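Local coordinates for protein 4-hydroxythreonine-4-phosphate dehydrogenase (Legionella pneumophila subsp. pneumophila, PDB 6XMY) that probably catalyses the NAD(P)-dependent oxidation of 4-(phosphooxy)-L-threonine, a step of pyridoxine 5'-phosphate biosynthesis, with the help of a bound divalent metal, at residues Gly41-Leu46 / Ile57-Tyr62; Val119-His124 / Gly314-Ala319; Leu169-Val174 / Ala265-Gln270. All coordinates share one frame; numbering follows the deposited sequence. Where two conformers were deposited one is given.

Contact 1. Residues Gly41-Leu46 / Ile57-Tyr62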
loop_
_atom_site.group_PDB
_atom_site.type_symbol
_atom_site.label_atom_id
_atom_site.label_comp_id
_atom_site.label_asym_id
_atom_site.label_seq_id
_atom_site.Cartn_x
_atom_site.Cartn_y
_atom_site.Cartn_z
ATOM N N GLY A 41 -14.318 -8.979 6.490
ATOM C CA GLY A 41 -15.184 -9.018 5.329
ATOM C C GLY A 41 -16.470 -9.731 5.662
ATOM O O GLY A 41 -16.649 -10.288 6.750
ATOM N N ASP A 42 -17.375 -9.702 4.694
ATOM C CA ASP A 42 -18.674 -10.345 4.839
ATOM C C ASP A 42 -18.500 -11.854 4.708
ATOM O O ASP A 42 -17.969 -12.342 3.707
ATOM C CB ASP A 42 -19.613 -9.764 3.781
ATOM C CG ASP A 42 -20.996 -10.367 3.810
ATOM O OD1 ASP A 42 -21.105 -11.597 3.710
ATOM O OD2 ASP A 42 -21.976 -9.605 3.908
ATOM N N LEU A 43 -18.925 -12.601 5.730
ATOM C CA LEU A 43 -18.681 -14.039 5.728
ATOM C C LEU A 43 -19.469 -14.742 4.624
ATOM O O LEU A 43 -18.945 -15.643 3.957
ATOM C CB LEU A 43 -19.002 -14.631 7.103
ATOM C CG LEU A 43 -18.834 -16.141 7.246
ATOM C CD1 LEU A 43 -17.397 -16.557 6.957
ATOM C CD2 LEU A 43 -19.244 -16.572 8.645
ATOM N N SER A 44 -20.730 -14.359 4.418
ATOM C CA SER A 44 -21.518 -14.942 3.334
ATOM C C SER A 44 -20.867 -14.687 1.984
ATOM O O SER A 44 -20.882 -15.555 1.097
ATOM C CB SER A 44 -22.923 -14.349 3.337
ATOM O OG SER A 44 -23.611 -14.687 4.522
ATOM N N LEU A 45 -20.305 -13.488 1.804
ATOM C CA LEU A 45 -19.594 -13.163 0.574
ATOM C C LEU A 45 -18.394 -14.076 0.385
ATOM O O LEU A 45 -18.175 -14.618 -0.700
ATOM C CB LEU A 45 -19.141 -11.705 0.618
ATOM C CG LEU A 45 -17.992 -11.351 -0.326
ATOM C CD1 LEU A 45 -18.465 -11.376 -1.789
ATOM C CD2 LEU A 45 -17.447 -9.998 0.031
ATOM N N LEU A 46 -17.587 -14.241 1.432
ATOM C CA LEU A 46 -16.410 -15.097 1.319
ATOM C C LEU A 46 -16.802 -16.540 1.019
ATOM O O LEU A 46 -16.177 -17.199 0.178
ATOM C CB LEU A 46 -15.559 -14.984 2.587
ATOM C CG LEU A 46 -14.885 -13.620 2.740
ATOM C CD1 LEU A 46 -14.377 -13.398 4.164
ATOM C CD2 LEU A 46 -13.729 -13.505 1.754
ATOM N N ILE A 57 -12.970 -24.586 1.584
ATOM C CA ILE A 57 -12.383 -23.866 2.708
ATOM C C ILE A 57 -13.296 -24.026 3.907
ATOM O O ILE A 57 -14.524 -23.959 3.777
ATOM C CB ILE A 57 -12.214 -22.368 2.374
ATOM C CG1 ILE A 57 -11.231 -22.187 1.220
ATOM C CG2 ILE A 57 -11.750 -21.581 3.594
ATOM C CD1 ILE A 57 -11.210 -20.793 0.651
ATOM N N LYS A 58 -12.699 -24.224 5.080
ATOM C CA LYS A 58 -13.451 -24.231 6.327
ATOM C C LYS A 58 -13.278 -22.878 7.003
ATOM O O LYS A 58 -12.153 -22.453 7.287
ATOM C CB LYS A 58 -12.989 -25.367 7.235
ATOM C CG LYS A 58 -13.351 -26.743 6.679
ATOM C CD LYS A 58 -12.710 -27.853 7.476
ATOM C CE LYS A 58 -12.888 -29.197 6.797
ATOM N NZ LYS A 58 -14.318 -29.507 6.549
ATOM N N PHE A 59 -14.384 -22.203 7.254
ATOM C CA PHE A 59 -14.358 -20.857 7.804
ATOM C C PHE A 59 -14.583 -20.891 9.306
ATOM O O PHE A 59 -15.476 -21.590 9.802
ATOM C CB PHE A 59 -15.439 -19.999 7.150
ATOM C CG PHE A 59 -15.216 -19.767 5.683
ATOM C CD1 PHE A 59 -14.442 -18.700 5.248
ATOM C CD2 PHE A 59 -15.759 -20.628 4.740
ATOM C CE1 PHE A 59 -14.227 -18.493 3.896
ATOM C CE2 PHE A 59 -15.554 -20.416 3.386
ATOM C CZ PHE A 59 -14.786 -19.348 2.966
ATOM N N LEU A 60 -13.776 -20.120 10.026
ATOM C CA LEU A 60 -13.944 -19.937 11.458
ATOM C C LEU A 60 -14.221 -18.468 11.725
ATOM O O LEU A 60 -13.616 -17.593 11.105
ATOM C CB LEU A 60 -12.665 -20.335 12.205
ATOM C CG LEU A 60 -12.229 -21.798 12.101
ATOM C CD1 LEU A 60 -10.816 -21.973 12.624
ATOM C CD2 LEU A 60 -13.192 -22.691 12.857
ATOM N N GLU A 61 -15.128 -18.184 12.649
ATOM C CA GLU A 61 -15.303 -16.812 13.088
ATOM C C GLU A 61 -14.246 -16.462 14.129
ATOM O O GLU A 61 -13.962 -17.245 15.042
ATOM C CB GLU A 61 -16.711 -16.596 13.639
ATOM C CG GLU A 61 -17.770 -16.730 12.547
ATOM C CD GLU A 61 -19.144 -16.298 13.004
ATOM O OE1 GLU A 61 -19.254 -15.696 14.091
ATOM O OE2 GLU A 61 -20.116 -16.565 12.271
ATOM N N TYR A 62 -13.663 -15.279 13.976
ATOM C CA TYR A 62 -12.585 -14.844 14.850
ATOM C C TYR A 62 -13.023 -14.816 16.308
ATOM O O TYR A 62 -14.124 -14.368 16.637
ATOM C CB TYR A 62 -12.113 -13.442 14.458
ATOM C CG TYR A 62 -11.094 -12.917 15.437
ATOM C CD1 TYR A 62 -9.787 -13.386 15.420
ATOM C CD2 TYR A 62 -11.447 -11.991 16.414
ATOM C CE1 TYR A 62 -8.849 -12.931 16.340
ATOM C CE2 TYR A 62 -10.521 -11.541 17.334
ATOM C CZ TYR A 62 -9.225 -12.006 17.288
ATOM O OH TYR A 62 -8.307 -11.554 18.209
#

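Contact 2. Residues Val119-His124 / Gly314-Ala319. With NAD (nicotinamide-adenine-dinucleotide), chain B.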
loop_
_atom_site.group_PDB
_atom_site.type_symbol
_atom_site.label_atom_id
_atom_site.label_comp_id
_atom_site.label_asym_id
_atom_site.label_seq_id
_atom_site.Cartn_x
_atom_site.Cartn_y
_atom_site.Cartn_z
ATOM N N VAL A 119 -3.226 -5.365 6.375
ATOM C CA VAL A 119 -2.933 -5.577 4.959
ATOM C C VAL A 119 -4.218 -5.302 4.199
ATOM O O VAL A 119 -5.275 -5.813 4.569
ATOM C CB VAL A 119 -2.447 -7.013 4.690
ATOM C CG1 VAL A 119 -2.007 -7.179 3.224
ATOM C CG2 VAL A 119 -1.314 -7.389 5.653
ATOM N N THR A 120 -4.133 -4.505 3.140
ATOM C CA THR A 120 -5.321 -4.096 2.400
ATOM C C THR A 120 -5.384 -4.752 1.027
ATOM O O THR A 120 -4.486 -4.569 0.193
ATOM C CB THR A 120 -5.410 -2.576 2.264
ATOM O OG1 THR A 120 -4.251 -2.096 1.583
ATOM C CG2 THR A 120 -5.476 -1.920 3.620
ATOM N N ALA A 121 -6.478 -5.459 0.780
ATOM C CA ALA A 121 -6.853 -5.861 -0.560
ATOM C C ALA A 121 -7.373 -4.620 -1.296
ATOM O O ALA A 121 -7.628 -3.586 -0.680
ATOM C CB ALA A 121 -7.899 -6.979 -0.477
ATOM N N PRO A 122 -7.525 -4.673 -2.622
ATOM C CA PRO A 122 -7.798 -3.431 -3.354
ATOM C C PRO A 122 -9.230 -2.946 -3.177
ATOM O O PRO A 122 -10.158 -3.735 -2.982
ATOM C CB PRO A 122 -7.527 -3.811 -4.814
ATOM C CG PRO A 122 -7.751 -5.295 -4.866
ATOM C CD PRO A 122 -7.307 -5.818 -3.527
ATOM N N VAL A 123 -9.391 -1.620 -3.226
ATOM C CA VAL A 123 -10.694 -0.969 -3.210
ATOM C C VAL A 123 -10.869 -0.188 -4.505
ATOM O O VAL A 123 -9.904 0.197 -5.162
ATOM C CB VAL A 123 -10.894 -0.052 -1.983
ATOM C CG1 VAL A 123 -10.704 -0.834 -0.695
ATOM C CG2 VAL A 123 -9.947 1.124 -2.040
ATOM N N HIS A 124 -12.122 0.039 -4.867
ATOM C CA HIS A 124 -12.465 0.789 -6.068
ATOM C C HIS A 124 -12.773 2.223 -5.656
ATOM O O HIS A 124 -13.811 2.491 -5.043
ATOM C CB HIS A 124 -13.654 0.149 -6.770
ATOM C CG HIS A 124 -13.806 0.601 -8.178
ATOM N ND1 HIS A 124 -14.426 1.788 -8.508
ATOM C CD2 HIS A 124 -13.380 0.051 -9.336
ATOM C CE1 HIS A 124 -14.385 1.939 -9.822
ATOM N NE2 HIS A 124 -13.763 0.896 -10.346
ATOM N N GLY A 314 0.324 -13.115 -6.103
ATOM C CA GLY A 314 1.691 -12.868 -5.672
ATOM C C GLY A 314 1.858 -11.598 -4.864
ATOM O O GLY A 314 2.576 -11.586 -3.856
ATOM N N SER A 315 1.207 -10.510 -5.288
ATOM C CA SER A 315 1.325 -9.258 -4.544
ATOM C C SER A 315 0.692 -9.371 -3.160
ATOM O O SER A 315 1.277 -8.923 -2.167
ATOM C CB SER A 315 0.705 -8.100 -5.321
ATOM O OG SER A 315 0.837 -6.901 -4.582
ATOM N N MET A 316 -0.499 -9.969 -3.064
ATOM C CA MET A 316 -1.116 -10.167 -1.754
ATOM C C MET A 316 -0.210 -10.989 -0.844
ATOM O O MET A 316 0.001 -10.640 0.328
ATOM C CB MET A 316 -2.481 -10.833 -1.912
ATOM C CG MET A 316 -3.111 -11.215 -0.567
ATOM S SD MET A 316 -3.417 -9.829 0.565
ATOM C CE MET A 316 -4.966 -9.221 -0.099
ATOM N N LEU A 317 0.347 -12.088 -1.368
ATOM C CA LEU A 317 1.205 -12.932 -0.542
ATOM C C LEU A 317 2.432 -12.166 -0.078
ATOM O O LEU A 317 2.832 -12.264 1.090
ATOM C CB LEU A 317 1.603 -14.198 -1.301
ATOM C CG LEU A 317 0.509 -15.249 -1.474
ATOM C CD1 LEU A 317 0.905 -16.258 -2.560
ATOM C CD2 LEU A 317 0.252 -15.962 -0.154
ATOM N N ALA A 318 3.042 -11.390 -0.978
ATOM C CA ALA A 318 4.176 -10.554 -0.603
ATOM C C ALA A 318 3.783 -9.504 0.432
ATOM O O ALA A 318 4.556 -9.217 1.358
ATOM C CB ALA A 318 4.771 -9.895 -1.847
ATOM N N ALA A 319 2.580 -8.927 0.305
ATOM C CA ALA A 319 2.147 -7.889 1.242
ATOM C C ALA A 319 1.933 -8.454 2.639
ATOM O O ALA A 319 2.292 -7.813 3.636
ATOM C CB ALA A 319 0.866 -7.224 0.745
HETATM P PA NAD B . -6.114 -2.725 -11.771
HETATM O O1A NAD B . -7.519 -3.084 -11.328
HETATM O O2A NAD B . -4.801 -3.267 -11.246
HETATM O O5B NAD B . -6.202 -3.277 -13.400
HETATM C C5B NAD B . -4.995 -3.051 -14.089
HETATM C C4B NAD B . -4.638 -4.286 -14.936
HETATM O O4B NAD B . -3.988 -5.253 -14.078
HETATM C C3B NAD B . -5.944 -4.933 -15.476
HETATM O O3B NAD B . -5.617 -5.416 -16.768
HETATM C C2B NAD B . -6.209 -6.061 -14.436
HETATM O O2B NAD B . -6.874 -7.163 -14.980
HETATM C C1B NAD B . -4.744 -6.471 -14.087
HETATM N N9A NAD B . -4.600 -6.975 -12.725
HETATM C C8A NAD B . -4.740 -6.302 -11.498
HETATM N N7A NAD B . -4.506 -7.088 -10.461
HETATM C C5A NAD B . -4.183 -8.321 -11.008
HETATM C C6A NAD B . -3.839 -9.561 -10.432
HETATM N N6A NAD B . -3.756 -9.683 -9.081
HETATM N N1A NAD B . -3.570 -10.638 -11.229
HETATM C C2A NAD B . -3.657 -10.451 -12.582
HETATM N N3A NAD B . -3.974 -9.341 -13.273
HETATM C C4A NAD B . -4.234 -8.279 -12.434
HETATM O O3 NAD B . -6.079 -1.109 -11.657
HETATM P PN NAD B . -6.875 -0.027 -12.498
HETATM O O1N NAD B . -6.052 1.217 -12.725
HETATM O O2N NAD B . -7.784 -0.700 -13.472
HETATM O O5D NAD B . -8.027 0.624 -11.315
HETATM C C5D NAD B . -9.027 -0.255 -10.918
HETATM C C4D NAD B . -9.523 0.221 -9.551
HETATM O O4D NAD B . -8.567 -0.229 -8.558
HETATM C C3D NAD B . -9.527 1.788 -9.481
HETATM O O3D NAD B . -10.623 2.132 -8.685
HETATM C C2D NAD B . -8.198 2.104 -8.759
HETATM O O2D NAD B . -8.212 3.271 -7.985
HETATM C C1D NAD B . -8.216 0.903 -7.772
HETATM N N1N NAD B . -6.851 0.623 -7.209
HETATM C C2N NAD B . -6.808 0.358 -5.866
HETATM C C3N NAD B . -5.589 0.078 -5.244
HETATM C C7N NAD B . -5.661 -0.208 -3.792
HETATM O O7N NAD B . -6.745 -0.244 -3.205
HETATM N N7N NAD B . -4.466 -0.457 -3.149
HETATM C C4N NAD B . -4.401 0.069 -5.999
HETATM C C5N NAD B . -4.482 0.333 -7.378
HETATM C C6N NAD B . -5.724 0.621 -7.980
#

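Contact 3. Residues Leu169-Val174 / Ala265-Gln270. With ZN (zinc ion), chain K.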
loop_
_atom_site.group_PDB
_atom_site.type_symbol
_atom_site.label_atom_id
_atom_site.label_comp_id
_atom_site.label_asym_id
_atom_site.label_seq_id
_atom_site.Cartn_x
_atom_site.Cartn_y
_atom_site.Cartn_z
ATOM N N LEU A 169 -3.272 12.550 -7.252
ATOM C CA LEU A 169 -3.622 13.892 -7.689
ATOM C C LEU A 169 -3.832 13.887 -9.191
ATOM O O LEU A 169 -3.127 13.176 -9.914
ATOM C CB LEU A 169 -2.475 14.877 -7.434
ATOM C CG LEU A 169 -2.145 15.264 -6.005
ATOM C CD1 LEU A 169 -0.948 16.172 -6.037
ATOM C CD2 LEU A 169 -3.334 15.957 -5.354
ATOM N N PRO A 170 -4.750 14.709 -9.693
ATOM C CA PRO A 170 -4.745 15.006 -11.131
ATOM C C PRO A 170 -3.407 15.621 -11.499
ATOM O O PRO A 170 -2.803 16.355 -10.711
ATOM C CB PRO A 170 -5.870 16.034 -11.280
ATOM C CG PRO A 170 -6.723 15.863 -10.066
ATOM C CD PRO A 170 -5.785 15.471 -8.975
ATOM N N LEU A 171 -2.924 15.301 -12.699
ATOM C CA LEU A 171 -1.625 15.824 -13.107
ATOM C C LEU A 171 -1.572 17.351 -13.046
ATOM O O LEU A 171 -0.522 17.916 -12.722
ATOM C CB LEU A 171 -1.269 15.332 -14.509
ATOM C CG LEU A 171 0.215 15.471 -14.841
ATOM C CD1 LEU A 171 1.001 14.360 -14.166
ATOM C CD2 LEU A 171 0.451 15.484 -16.336
ATOM N N ARG A 172 -2.685 18.032 -13.349
ATOM C CA ARG A 172 -2.727 19.494 -13.278
ATOM C C ARG A 172 -2.300 20.015 -11.910
ATOM O O ARG A 172 -1.749 21.117 -11.811
ATOM C CB ARG A 172 -4.145 20.006 -13.563
ATOM C CG ARG A 172 -4.581 19.989 -15.015
ATOM C CD ARG A 172 -5.925 20.689 -15.268
ATOM N NE ARG A 172 -6.223 20.773 -16.704
ATOM C CZ ARG A 172 -5.832 21.779 -17.477
ATOM N NH1 ARG A 172 -5.140 22.784 -16.949
ATOM N NH2 ARG A 172 -6.133 21.786 -18.770
ATOM N N MET A 173 -2.568 19.260 -10.842
ATOM C CA MET A 173 -2.321 19.730 -9.481
ATOM C C MET A 173 -0.944 19.365 -8.951
ATOM O O MET A 173 -0.562 19.838 -7.870
ATOM C CB MET A 173 -3.390 19.168 -8.540
ATOM C CG MET A 173 -4.802 19.666 -8.853
ATOM S SD MET A 173 -6.047 19.030 -7.727
ATOM C CE MET A 173 -5.512 19.764 -6.184
ATOM N N VAL A 174 -0.196 18.537 -9.670
ATOM C CA VAL A 174 1.094 18.072 -9.157
ATOM C C VAL A 174 2.073 19.209 -8.897
ATOM O O VAL A 174 2.611 19.288 -7.779
ATOM C CB VAL A 174 1.644 16.938 -10.038
ATOM C CG1 VAL A 174 3.123 16.681 -9.740
ATOM C CG2 VAL A 174 0.825 15.670 -9.828
ATOM N N ALA A 265 10.073 9.481 -6.531
ATOM C CA ALA A 265 9.444 10.091 -7.689
ATOM C C ALA A 265 8.527 11.214 -7.227
ATOM O O ALA A 265 7.946 11.158 -6.139
ATOM C CB ALA A 265 8.656 9.059 -8.502
ATOM N N MET A 266 8.417 12.250 -8.061
ATOM C CA MET A 266 7.623 13.418 -7.698
ATOM C C MET A 266 6.128 13.150 -7.783
ATOM O O MET A 266 5.352 13.791 -7.060
ATOM C CB MET A 266 8.017 14.611 -8.566
ATOM C CG MET A 266 9.388 15.153 -8.205
ATOM S SD MET A 266 9.431 15.965 -6.587
ATOM C CE MET A 266 11.046 15.466 -5.970
ATOM N N TYR A 267 5.704 12.214 -8.636
ATOM C CA TYR A 267 4.285 11.978 -8.842
ATOM C C TYR A 267 4.042 10.550 -9.317
ATOM O O TYR A 267 4.952 9.842 -9.764
ATOM C CB TYR A 267 3.661 13.027 -9.786
ATOM C CG TYR A 267 4.316 13.088 -11.149
ATOM C CD1 TYR A 267 5.467 13.849 -11.363
ATOM C CD2 TYR A 267 3.794 12.371 -12.219
ATOM C CE1 TYR A 267 6.077 13.900 -12.611
ATOM C CE2 TYR A 267 4.389 12.415 -13.461
ATOM C CZ TYR A 267 5.527 13.171 -13.655
ATOM O OH TYR A 267 6.101 13.180 -14.901
ATOM N N HIS A 268 2.778 10.151 -9.209
ATOM C CA HIS A 268 2.351 8.758 -9.319
ATOM C C HIS A 268 2.873 8.078 -10.591
ATOM O O HIS A 268 3.566 7.052 -10.532
ATOM C CB HIS A 268 0.816 8.770 -9.269
ATOM C CG HIS A 268 0.181 7.419 -9.277
ATOM N ND1 HIS A 268 0.037 6.662 -10.423
ATOM C CD2 HIS A 268 -0.442 6.735 -8.291
ATOM C CE1 HIS A 268 -0.606 5.547 -10.129
ATOM N NE2 HIS A 268 -0.896 5.563 -8.840
ATOM N N ASP A 269 2.517 8.615 -11.756
ATOM C CA ASP A 269 2.882 7.954 -13.003
ATOM C C ASP A 269 4.334 8.177 -13.407
ATOM O O ASP A 269 4.754 7.643 -14.438
ATOM C CB ASP A 269 1.958 8.385 -14.147
ATOM C CG ASP A 269 0.575 7.737 -14.076
ATOM O OD1 ASP A 269 0.332 6.854 -13.219
ATOM O OD2 ASP A 269 -0.285 8.114 -14.900
ATOM N N GLN A 270 5.103 8.945 -12.630
ATOM C CA GLN A 270 6.531 9.083 -12.889
ATOM C C GLN A 270 7.312 7.900 -12.329
ATOM O O GLN A 270 8.373 7.554 -12.859
ATOM C CB GLN A 270 7.057 10.377 -12.272
ATOM C CG GLN A 270 8.439 10.766 -12.771
ATOM C CD GLN A 270 9.021 11.929 -12.012
ATOM O OE1 GLN A 270 8.974 11.956 -10.778
ATOM N NE2 GLN A 270 9.591 12.896 -12.736
HETATM ZN ZN ZN K . -2.438 4.292 -7.861
HETATM O O HOH W 1 -3.660 3.246 -6.300
HETATM O O HOH W 2 -1.217 3.879 -6.519
#

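Contact 1. Residues Gly41-Leu46 / Ile57-Tyr62
L43 and L46, on the first turn of helix 43-52, pack against F59 and E61 of strand 58-61, an outermost strand of the chain; the two segments are ten residues apart. The apolar part centres on the F59 ring. CD1 of L43 lies 4.0 Å from CB of F59 and about as far from its CD1, so one methyl spans the root of the ring and its near side; the two side chains run past each other in opposite directions. At the far end of the ring, CE1 is 4.0 Å from CB of L46, while CZ comes within 3.8 Å of the backbone O of the same leucine. Both L43 CD1 and L46 O approach obliquely. CG2 of I57, just before the strand, lies 3.8 Å above one face, offset toward the rim. L28 of helix 23-29 also touches both L46 and F59.

At the exposed rim of the contact a carboxylate meets a methyl. The extended E61 chain crosses L43 at about a right angle and brings OE2 to 3.7 Å from CD2 of L43. CG of L43 is anti to the backbone N (chi1 178°), which carries both methyls toward the strand.

Hydrogen bonding stays within segment 41-46. D42 is the N-cap: L45 N donates to D42 OD1 over 2.8 Å at 160°, from 38° out of the carboxylate plane, and D42 OD2 accepts from C82 N. With no hydrogen bond between the segments, helix and strand are joined by van der Waals packing, mostly apolar, with E61 OE2 and L46 O each lying against carbon, while the polar bonds fix the helix start.

Contact 2. Residues Val119-His124 / Gly314-Ala319
V119 and A121 pack against M316 and A319 where strand 117-120 of this PdxA-family protein, of the isocitrate-dehydrogenase clan, runs out into a loop that binds NAD and meets helix 314-328. V119 points its side chain at the helix. Its CG1, anti to the backbone N (chi1 -174°), is shared between two helical residues one turn apart: it stands 3.8 Å from CB of A319 and 4.0 Å from SD of M316. The V119 and M316 side chains cross obliquely. The methionine leaves the helix to the side and then bends at chi2 and chi3, which carries CE to 3.7 Å from CB of A121. Thus the sulfur meets the valine and the terminal methyl meets the alanine. M316 also touches I14 and V297, on strands 12-15 and 294-297, so the buried M316 side chain bridges the helix and two strands.

Beyond A121 the chain turns to the cofactor. H124 offers one ring face to the nicotinamide ribose, with O3D of NAD 3.5 Å above the plane and over its centre; H124 is the N-cap of helix 125-130, its ND1 accepting from N127 N. The carboxamide is held by the backbone: V123 N donates to O7N of NAD over 3.0 Å, with an N-H...O angle of 167°.

Contact 3. Residues Leu169-Val174 / Ala265-Gln270
The zinc site of this dehydrogenase stands at the start of helix 268-279, and the residue just before that helix, Y267, packs on V174 and L171 of the loop that follows the other histidine ligand, H168. V174 meets CB and the CD1 side of the ring: CG1 lies 3.7 Å from CB of Y267, and the side chains cross at about a right angle. L171 takes the CD2-CE2 side, with CD1 3.9 Å from CD2 of Y267. Both methyls come at the ring obliquely. With chi1 of Y267 at 58°, CG sits between the backbone N and the carbonyl carbon, and the ring lies over the first turn of the helix that follows, where CB of Q270 is 3.4 Å above the centre of one face. Q270 OE1 accepts from M266 N at 2.8 Å, nearly in line with its C=O.

H268 binds zinc through NE2 at 2.2 Å; H168 and two waters are further ligands. Its ND1 donates to D269 OD1 over 2.8 Å, close to the imidazole plane but 38° out of the carboxylate plane. This bond fixes the ring rotation and may make the histidine more electron-rich toward the metal, while the apolar contact joins the loop after H168 to the N-terminus of the helix that carries H268.

Overall arrangement
Contact 2 is the core contact: its four touching residues are buried, and its centre is about 8 Å from that of the chain. Contacts 1 and 3 are only partly buried, lie on opposite sides of the chain's centre and are centred about 39 Å apart. Contacts 1 and 2 reach the same sheet. Each of the three joins its segments by largely apolar packing without a hydrogen bond across. What differs is the polar chemistry alongside: a side-chain cap within the segment in contact 1, a backbone bond to NAD in contact 2, a histidine-carboxylate pair and zinc in contact 3. Contacts 2 and 3, with centres about 23 Å apart, border cofactor and metal, whereas contact 1 is structural packing at an outer strand.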